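Local coordinates for protein Beta/alpha-amylase (Paenibacillus polymyxa, PDB 3VOC) that hydrolyses alpha-1,4-glucosidic linkages of starch, this chain being the family 14 beta-amylase part that releases maltose from non-reducing chain ends, at residues G21-Q26 against L387-L392; L27-N32 against G397-E402. All coordinates share one frame; numbering follows the deposited sequence.

Contact 1: residues G21-Q26 against L387-L392; sequences GSFKKQ and LRINNL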
ATOM      1  N   GLY A  21      -8.017   5.317 -28.426  1.00 22.20           N
ATOM      2  CA  GLY A  21      -9.254   4.770 -28.968  1.00 21.91           C
ATOM      3  C   GLY A  21      -9.584   3.437 -28.333  1.00 21.77           C
ATOM      4  O   GLY A  21     -10.742   3.170 -28.001  1.00 22.13           O
ATOM      5  N   SER A  22      -8.565   2.600 -28.161  1.00 21.31           N
ATOM      6  CA  SER A  22      -8.726   1.287 -27.505  1.00 20.62           C
ATOM      7  C   SER A  22      -9.182   1.425 -26.052  1.00 19.65           C
ATOM      8  O   SER A  22     -10.133   0.768 -25.610  1.00 19.05           O
ATOM      9  CB  SER A  22      -7.407   0.511 -27.555  1.00 20.93           C
ATOM     10  OG  SER A  22      -7.437  -0.630 -26.712  1.00 22.81           O
ATOM     11  N   PHE A  23      -8.498   2.284 -25.313  1.00 18.72           N
ATOM     12  CA  PHE A  23      -8.819   2.512 -23.910  1.00 17.83           C
ATOM     13  C   PHE A  23     -10.235   3.057 -23.774  1.00 17.96           C
ATOM     14  O   PHE A  23     -10.980   2.626 -22.890  1.00 17.62           O
ATOM     15  CB  PHE A  23      -7.790   3.472 -23.298  1.00 18.00           C
ATOM     16  CG  PHE A  23      -7.979   3.726 -21.841  1.00 18.23           C
ATOM     17  CD1 PHE A  23      -8.188   2.672 -20.948  1.00 18.39           C
ATOM     18  CD2 PHE A  23      -7.933   5.032 -21.345  1.00 19.99           C
ATOM     19  CE1 PHE A  23      -8.350   2.912 -19.582  1.00 18.23           C
ATOM     20  CE2 PHE A  23      -8.093   5.287 -19.966  1.00 20.81           C
ATOM     21  CZ  PHE A  23      -8.298   4.225 -19.093  1.00 19.43           C
ATOM     22  N   LYS A  24     -10.622   3.976 -24.666  1.00 17.53           N
ATOM     23  CA  LYS A  24     -11.993   4.505 -24.663  1.00 18.15           C
ATOM     24  C   LYS A  24     -13.068   3.421 -24.890  1.00 18.08           C
ATOM     25  O   LYS A  24     -14.119   3.459 -24.260  1.00 18.07           O
ATOM     26  CB  LYS A  24     -12.152   5.645 -25.678  1.00 18.46           C
ATOM     27  CG  LYS A  24     -11.453   6.939 -25.268  1.00 19.38           C
ATOM     28  CD  LYS A  24     -11.684   8.026 -26.289  1.00 23.32           C
ATOM     29  CE  LYS A  24     -10.960   9.313 -25.889  1.00 27.40           C
ATOM     30  NZ  LYS A  24     -11.559  10.522 -26.536  1.00 28.02           N
ATOM     31  N   LYS A  25     -12.806   2.468 -25.787  1.00 18.04           N
ATOM     32  CA  LYS A  25     -13.701   1.314 -25.988  1.00 18.02           C
ATOM     33  C   LYS A  25     -13.845   0.492 -24.702  1.00 17.67           C
ATOM     34  O   LYS A  25     -14.951   0.054 -24.342  1.00 16.72           O
ATOM     35  CB  LYS A  25     -13.186   0.405 -27.108  1.00 18.92           C
ATOM     36  CG  LYS A  25     -13.399   0.964 -28.515  1.00 21.62           C
ATOM     37  CD  LYS A  25     -12.813   0.045 -29.595  1.00 22.78           C
ATOM     38  CE  LYS A  25     -12.525   0.858 -30.837  1.00 27.56           C
ATOM     39  NZ  LYS A  25     -11.775   0.115 -31.898  1.00 30.67           N
ATOM     40  N   GLN A  26     -12.718   0.262 -24.027  1.00 16.82           N
ATOM     41  CA  GLN A  26     -12.742  -0.464 -22.754  1.00 16.60           C
ATOM     42  C   GLN A  26     -13.570   0.282 -21.716  1.00 16.63           C
ATOM     43  O   GLN A  26     -14.362  -0.334 -20.990  1.00 16.62           O
ATOM     44  CB  GLN A  26     -11.339  -0.687 -22.206  1.00 16.07           C
ATOM     45  CG  GLN A  26     -10.487  -1.691 -22.970  1.00 16.40           C
ATOM     46  CD  GLN A  26      -9.093  -1.783 -22.369  1.00 17.61           C
ATOM     47  OE1 GLN A  26      -8.433  -0.767 -22.188  1.00 19.35           O
ATOM     48  NE2 GLN A  26      -8.661  -2.987 -22.019  1.00 19.14           N
ATOM     49  N   LEU A 387      -8.637  -5.619  -9.980  1.00 15.97           N
ATOM     50  CA  LEU A 387      -7.405  -5.570 -10.769  1.00 16.77           C
ATOM     51  C   LEU A 387      -7.450  -6.670 -11.823  1.00 16.09           C
ATOM     52  O   LEU A 387      -7.644  -7.835 -11.457  1.00 15.83           O
ATOM     53  CB  LEU A 387      -6.184  -5.792  -9.865  1.00 17.27           C
ATOM     54  CG  LEU A 387      -5.721  -4.578  -9.050  1.00 20.24           C
ATOM     55  CD1 LEU A 387      -6.639  -4.298  -7.854  1.00 22.13           C
ATOM     56  CD2 LEU A 387      -4.266  -4.759  -8.584  1.00 24.62           C
ATOM     57  N   ARG A 388      -7.324  -6.360 -13.118  1.00 16.37           N
ATOM     58  CA  ARG A 388      -7.327  -5.023 -13.742  1.00 17.26           C
ATOM     59  C   ARG A 388      -8.264  -5.016 -14.931  1.00 17.24           C
ATOM     60  O   ARG A 388      -8.881  -6.039 -15.270  1.00 16.55           O
ATOM     61  CB  ARG A 388      -5.962  -4.707 -14.343  1.00 17.94           C
ATOM     62  CG  ARG A 388      -5.139  -3.827 -13.567  1.00 21.21           C
ATOM     63  CD  ARG A 388      -3.718  -3.938 -14.091  1.00 22.09           C
ATOM     64  NE  ARG A 388      -2.807  -3.843 -12.975  1.00 21.65           N
ATOM     65  CZ  ARG A 388      -2.386  -2.697 -12.449  1.00 23.43           C
ATOM     66  NH1 ARG A 388      -2.799  -1.525 -12.937  1.00 18.49           N
ATOM     67  NH2 ARG A 388      -1.558  -2.737 -11.424  1.00 23.03           N
ATOM     68  N   ILE A 389      -8.347  -3.852 -15.583  1.00 16.18           N
ATOM     69  CA  ILE A 389      -9.270  -3.642 -16.680  1.00 16.53           C
ATOM     70  C   ILE A 389      -9.170  -4.716 -17.783  1.00 16.47           C
ATOM     71  O   ILE A 389     -10.196  -5.205 -18.240  1.00 16.07           O
ATOM     72  CB  ILE A 389      -9.156  -2.180 -17.251  1.00 16.34           C
ATOM     73  CG1 ILE A 389     -10.208  -1.912 -18.331  1.00 17.74           C
ATOM     74  CG2 ILE A 389      -7.741  -1.876 -17.777  1.00 16.69           C
ATOM     75  CD1 ILE A 389     -10.365  -0.400 -18.654  1.00 17.95           C
ATOM     76  N   ASN A 390      -7.955  -5.104 -18.182  1.00 16.42           N
ATOM     77  CA  ASN A 390      -7.812  -6.081 -19.277  1.00 17.06           C
ATOM     78  C   ASN A 390      -8.268  -7.497 -18.885  1.00 17.08           C
ATOM     79  O   ASN A 390      -8.481  -8.349 -19.748  1.00 16.80           O
ATOM     80  CB  ASN A 390      -6.393  -6.062 -19.860  1.00 17.32           C
ATOM     81  CG  ASN A 390      -6.193  -4.937 -20.866  1.00 19.74           C
ATOM     82  OD1 ASN A 390      -6.181  -3.743 -20.518  1.00 22.20           O
ATOM     83  ND2 ASN A 390      -6.057  -5.313 -22.132  1.00 22.55           N
ATOM     84  N   ASN A 391      -8.459  -7.733 -17.583  1.00 16.30           N
ATOM     85  CA  ASN A 391      -9.041  -8.993 -17.138  1.00 16.38           C
ATOM     86  C   ASN A 391     -10.563  -9.026 -17.299  1.00 16.24           C
ATOM     87  O   ASN A 391     -11.172 -10.096 -17.175  1.00 17.09           O
ATOM     88  CB  ASN A 391      -8.626  -9.313 -15.695  1.00 16.18           C
ATOM     89  CG  ASN A 391      -7.113  -9.248 -15.495  1.00 16.68           C
ATOM     90  OD1 ASN A 391      -6.609  -8.408 -14.750  1.00 15.70           O
ATOM     91  ND2 ASN A 391      -6.388 -10.108 -16.189  1.00 15.25           N
ATOM     92  N   LEU A 392     -11.156  -7.859 -17.584  1.00 15.52           N
ATOM     93  CA  LEU A 392     -12.610  -7.714 -17.791  1.00 15.54           C
ATOM     94  C   LEU A 392     -12.986  -7.372 -19.219  1.00 15.92           C
ATOM     95  O   LEU A 392     -14.071  -7.753 -19.663  1.00 16.17           O
ATOM     96  CB  LEU A 392     -13.208  -6.611 -16.893  1.00 14.88           C
ATOM     97  CG  LEU A 392     -13.157  -6.817 -15.375  1.00 15.68           C
ATOM     98  CD1 LEU A 392     -13.722  -5.609 -14.640  1.00 14.95           C
ATOM     99  CD2 LEU A 392     -13.893  -8.090 -14.956  1.00 16.68           C
TER
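Gln26 and Ile389 carry most of this contact, with Asn390 supplying its polar end. The CD1 methyl of Ile389 rests 3.7 Å from Gln26 CB and also reaches CE1 of Phe23, at 4.0 Å, so the tip of the isoleucine touches both the root of one helical side chain and the ring of another. CG1 anti to the backbone N (chi1 -175°) sends that methyl out of the loop to the helix.

Beyond CG the Gln26 chain runs extended, carrying its amide past Ile389 to Asn390. NE2 donates to Asn390 OD1 over 3.0 Å, and the N-H...O angle is 165°. The acceptor lies in the amide plane of Gln26, but NE2 stands well above the carbonyl plane of Asn390, 64° out of it. The two amide planes are steeply inclined to each other. NE2 also donates to Val393 O, while OE1 takes a hydrogen bond with a Tris molecule probably left from crystallisation. OE1 further lies at the edge of the Phe23 ring, in its plane. The two acceptors of NE2, Asn390 OD1 and Val393 O, probably set the orientation of the buried amide.

Within the loop, Asn391 OD1 accepts from Arg388 N at 2.7 Å, a bond that ties the backbone of Arg388, which probably binds substrate, to the turn. Ile389 also packs on Val10 of strand 7-11 and on Leu30 of helix 20-32, and Phe23 meets Tyr63 of helix 58-69 edge-to-face. The contact thus joins the first helix of the TIM barrel to the loop leaving its last strand, 383-386, where the barrel closes onto strand 7-11.

Contact 2: residues L27-N32 against G397-E402; sequences LQTLKN and GSPTGE
Thr29 meets Gly397 and Pro399 with its two branches. Its hydroxyl donates to the carbonyl of Gly397, OG1 to O at 2.7 Å, a short bond that lies in the carbonyl plane and uses a lone pair of the oxygen. The methyl CG2 approaches Pro399, whose ring atom CG is 4.0 Å away, the two side chains crossing at about a right angle. CG2 also passes close to Gly397 O, at 3.5 Å, so both branches of Thr29 approach the oxygen from the same side.

This division of labour follows from chi1 (-63°): OG1 lies beside the backbone N, where it also hydrogen-bonds with Lys25 O one turn back along the helix, and CG2 points to the proline. On the loop side the backbone of Gly397, with phi at 91°, presents its carbonyl to the helix. Next to it, CB of Ser398 points away from the helix, and its OG is hydrogen-bonded with Asp396 OD1.

Further along, Thr400 caps the turn into helix 403-411: its OG1 accepts from Glu402 N at 3.1 Å, with an N-H...O angle of 156°. Glu402 OE1 in turn is bonded with Gly366 N. On the helix side, Leu27 and Leu30 pack on Ile38 of strand 37-43.

The hydroxyl has a single proton, donated to Gly397 O; Lys25 O is a second acceptor within bonding distance, so that proton cannot serve both fully. One threonine thereby links a turn of helix 20-32 to the loop backbone at a partly buried site, and the Thr29 methyl against the Pro399 ring adds an apolar margin.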
ATOM      1  N   LEU A  27     -13.370   1.596 -21.630  1.00 16.41           N
ATOM      2  CA  LEU A  27     -14.112   2.413 -20.666  1.00 16.93           C
ATOM      3  C   LEU A  27     -15.613   2.352 -20.917  1.00 17.09           C
ATOM      4  O   LEU A  27     -16.386   2.175 -19.981  1.00 17.41           O
ATOM      5  CB  LEU A  27     -13.623   3.862 -20.692  1.00 16.57           C
ATOM      6  CG  LEU A  27     -12.180   4.112 -20.238  1.00 16.48           C
ATOM      7  CD1 LEU A  27     -11.846   5.592 -20.442  1.00 15.72           C
ATOM      8  CD2 LEU A  27     -12.005   3.699 -18.765  1.00 16.12           C
ATOM      9  N   GLN A  28     -16.020   2.490 -22.180  1.00 17.28           N
ATOM     10  CA  GLN A  28     -17.443   2.439 -22.544  1.00 17.56           C
ATOM     11  C   GLN A  28     -18.086   1.121 -22.119  1.00 16.58           C
ATOM     12  O   GLN A  28     -19.170   1.103 -21.533  1.00 16.73           O
ATOM     13  CB  GLN A  28     -17.630   2.627 -24.051  1.00 18.05           C
ATOM     14  CG  GLN A  28     -17.260   3.994 -24.542  1.00 22.63           C
ATOM     15  CD  GLN A  28     -16.930   4.010 -26.034  1.00 28.04           C
ATOM     16  OE1 GLN A  28     -17.369   3.136 -26.808  1.00 30.37           O
ATOM     17  NE2 GLN A  28     -16.160   5.012 -26.445  1.00 28.57           N
ATOM     18  N   THR A  29     -17.410   0.019 -22.419  1.00 15.71           N
ATOM     19  CA  THR A  29     -17.889  -1.299 -22.023  1.00 15.21           C
ATOM     20  C   THR A  29     -18.027  -1.427 -20.493  1.00 14.95           C
ATOM     21  O   THR A  29     -19.055  -1.891 -20.008  1.00 14.27           O
ATOM     22  CB  THR A  29     -17.009  -2.406 -22.634  1.00 15.40           C
ATOM     23  OG1 THR A  29     -17.119  -2.341 -24.070  1.00 16.29           O
ATOM     24  CG2 THR A  29     -17.449  -3.789 -22.166  1.00 14.63           C
ATOM     25  N   LEU A  30     -17.019  -0.978 -19.732  1.00 15.25           N
ATOM     26  CA  LEU A  30     -17.130  -1.018 -18.261  1.00 14.53           C
ATOM     27  C   LEU A  30     -18.324  -0.209 -17.771  1.00 15.07           C
ATOM     28  O   LEU A  30     -19.077  -0.670 -16.908  1.00 14.92           O
ATOM     29  CB  LEU A  30     -15.851  -0.526 -17.578  1.00 14.20           C
ATOM     30  CG  LEU A  30     -14.617  -1.413 -17.745  1.00 13.21           C
ATOM     31  CD1 LEU A  30     -13.479  -0.827 -16.929  1.00 14.20           C
ATOM     32  CD2 LEU A  30     -14.878  -2.855 -17.287  1.00 13.63           C
ATOM     33  N   LYS A  31     -18.493   0.995 -18.315  1.00 15.26           N
ATOM     34  CA  LYS A  31     -19.618   1.847 -17.937  1.00 15.85           C
ATOM     35  C   LYS A  31     -20.952   1.160 -18.242  1.00 16.23           C
ATOM     36  O   LYS A  31     -21.889   1.203 -17.429  1.00 15.79           O
ATOM     37  CB  LYS A  31     -19.535   3.191 -18.666  1.00 15.97           C
ATOM     38  CG  LYS A  31     -20.715   4.149 -18.391  1.00 18.93           C
ATOM     39  CD  LYS A  31     -20.729   4.662 -16.968  1.00 21.75           C
ATOM     40  CE  LYS A  31     -21.974   5.523 -16.707  1.00 25.25           C
ATOM     41  NZ  LYS A  31     -22.027   5.884 -15.261  1.00 26.29           N
ATOM     42  N   ASN A  32     -21.026   0.521 -19.408  1.00 15.99           N
ATOM     43  CA  ASN A  32     -22.241  -0.182 -19.832  1.00 17.24           C
ATOM     44  C   ASN A  32     -22.612  -1.346 -18.887  1.00 17.00           C
ATOM     45  O   ASN A  32     -23.763  -1.791 -18.852  1.00 17.31           O
ATOM     46  CB  ASN A  32     -22.061  -0.690 -21.260  1.00 16.94           C
ATOM     47  CG  ASN A  32     -23.370  -1.004 -21.935  1.00 20.72           C
ATOM     48  OD1 ASN A  32     -24.390  -0.350 -21.674  1.00 23.04           O
ATOM     49  ND2 ASN A  32     -23.357  -2.008 -22.819  1.00 21.72           N
ATOM     50  N   GLY A 397     -12.355  -3.584 -26.717  1.00 20.75           N
ATOM     51  CA  GLY A 397     -13.575  -3.284 -25.968  1.00 20.11           C
ATOM     52  C   GLY A 397     -14.516  -4.456 -25.712  1.00 19.28           C
ATOM     53  O   GLY A 397     -15.520  -4.304 -25.007  1.00 19.37           O
ATOM     54  N   SER A 398     -14.214  -5.624 -26.269  1.00 18.68           N
ATOM     55  CA  SER A 398     -15.040  -6.799 -26.006  1.00 18.71           C
ATOM     56  C   SER A 398     -14.759  -7.357 -24.609  1.00 18.06           C
ATOM     57  O   SER A 398     -13.600  -7.426 -24.197  1.00 17.32           O
ATOM     58  CB  SER A 398     -14.846  -7.883 -27.083  1.00 18.51           C
ATOM     59  OG  SER A 398     -13.499  -8.333 -27.119  1.00 21.64           O
ATOM     60  N   PRO A 399     -15.826  -7.734 -23.876  1.00 18.26           N
ATOM     61  CA  PRO A 399     -15.745  -8.429 -22.586  1.00 18.40           C
ATOM     62  C   PRO A 399     -14.920  -9.693 -22.652  1.00 18.27           C
ATOM     63  O   PRO A 399     -14.962 -10.399 -23.650  1.00 17.85           O
ATOM     64  CB  PRO A 399     -17.201  -8.822 -22.321  1.00 18.42           C
ATOM     65  CG  PRO A 399     -17.978  -7.692 -22.931  1.00 18.42           C
ATOM     66  CD  PRO A 399     -17.214  -7.343 -24.189  1.00 18.09           C
ATOM     67  N   THR A 400     -14.177  -9.979 -21.588  1.00 18.02           N
ATOM     68  CA  THR A 400     -13.611 -11.308 -21.407  1.00 17.72           C
ATOM     69  C   THR A 400     -14.753 -12.161 -20.865  1.00 18.68           C
ATOM     70  O   THR A 400     -15.848 -11.639 -20.563  1.00 18.28           O
ATOM     71  CB  THR A 400     -12.471 -11.292 -20.360  1.00 18.05           C
ATOM     72  OG1 THR A 400     -13.018 -10.979 -19.068  1.00 15.61           O
ATOM     73  CG2 THR A 400     -11.404 -10.238 -20.737  1.00 16.69           C
ATOM     74  N   GLY A 401     -14.481 -13.449 -20.687  1.00 18.40           N
ATOM     75  CA  GLY A 401     -15.435 -14.357 -20.070  1.00 19.68           C
ATOM     76  C   GLY A 401     -15.742 -14.058 -18.608  1.00 19.77           C
ATOM     77  O   GLY A 401     -16.702 -14.602 -18.072  1.00 20.85           O
ATOM     78  N   GLU A 402     -14.962 -13.182 -17.972  1.00 19.37           N
ATOM     79  CA  GLU A 402     -15.129 -12.905 -16.542  1.00 19.36           C
ATOM     80  C   GLU A 402     -16.029 -11.709 -16.226  1.00 19.13           C
ATOM     81  O   GLU A 402     -16.446 -11.526 -15.074  1.00 18.60           O
ATOM     82  CB  GLU A 402     -13.760 -12.725 -15.855  1.00 19.64           C
ATOM     83  CG  GLU A 402     -12.831 -13.946 -15.939  1.00 22.15           C
ATOM     84  CD  GLU A 402     -13.494 -15.253 -15.462  1.00 27.47           C
ATOM     85  OE1 GLU A 402     -14.323 -15.231 -14.521  1.00 27.18           O
ATOM     86  OE2 GLU A 402     -13.187 -16.314 -16.043  1.00 30.19           O
TER

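Contacts 1 and 2 lie side by side along helix 20-32, their centres about 7 Å apart, and join it to successive parts of the single loop between strand 383-386 and helix 403-411. Thr400 ties the two loop segments together: its OG1 is 2.8 Å from Asn391 O and its N is 2.9 Å from Leu392 O, both probable hydrogen bonds. Apolar packing continues across them as well, with Ile389 CD1 3.6 Å from Leu30 CD1. Contact 1 is nearer the probable substrate site, as it includes Arg388, and the Ile389 side chain is about 11 Å from those of Asn360 and Asp41. Contact 2 lies away from the substrate and calcium sites.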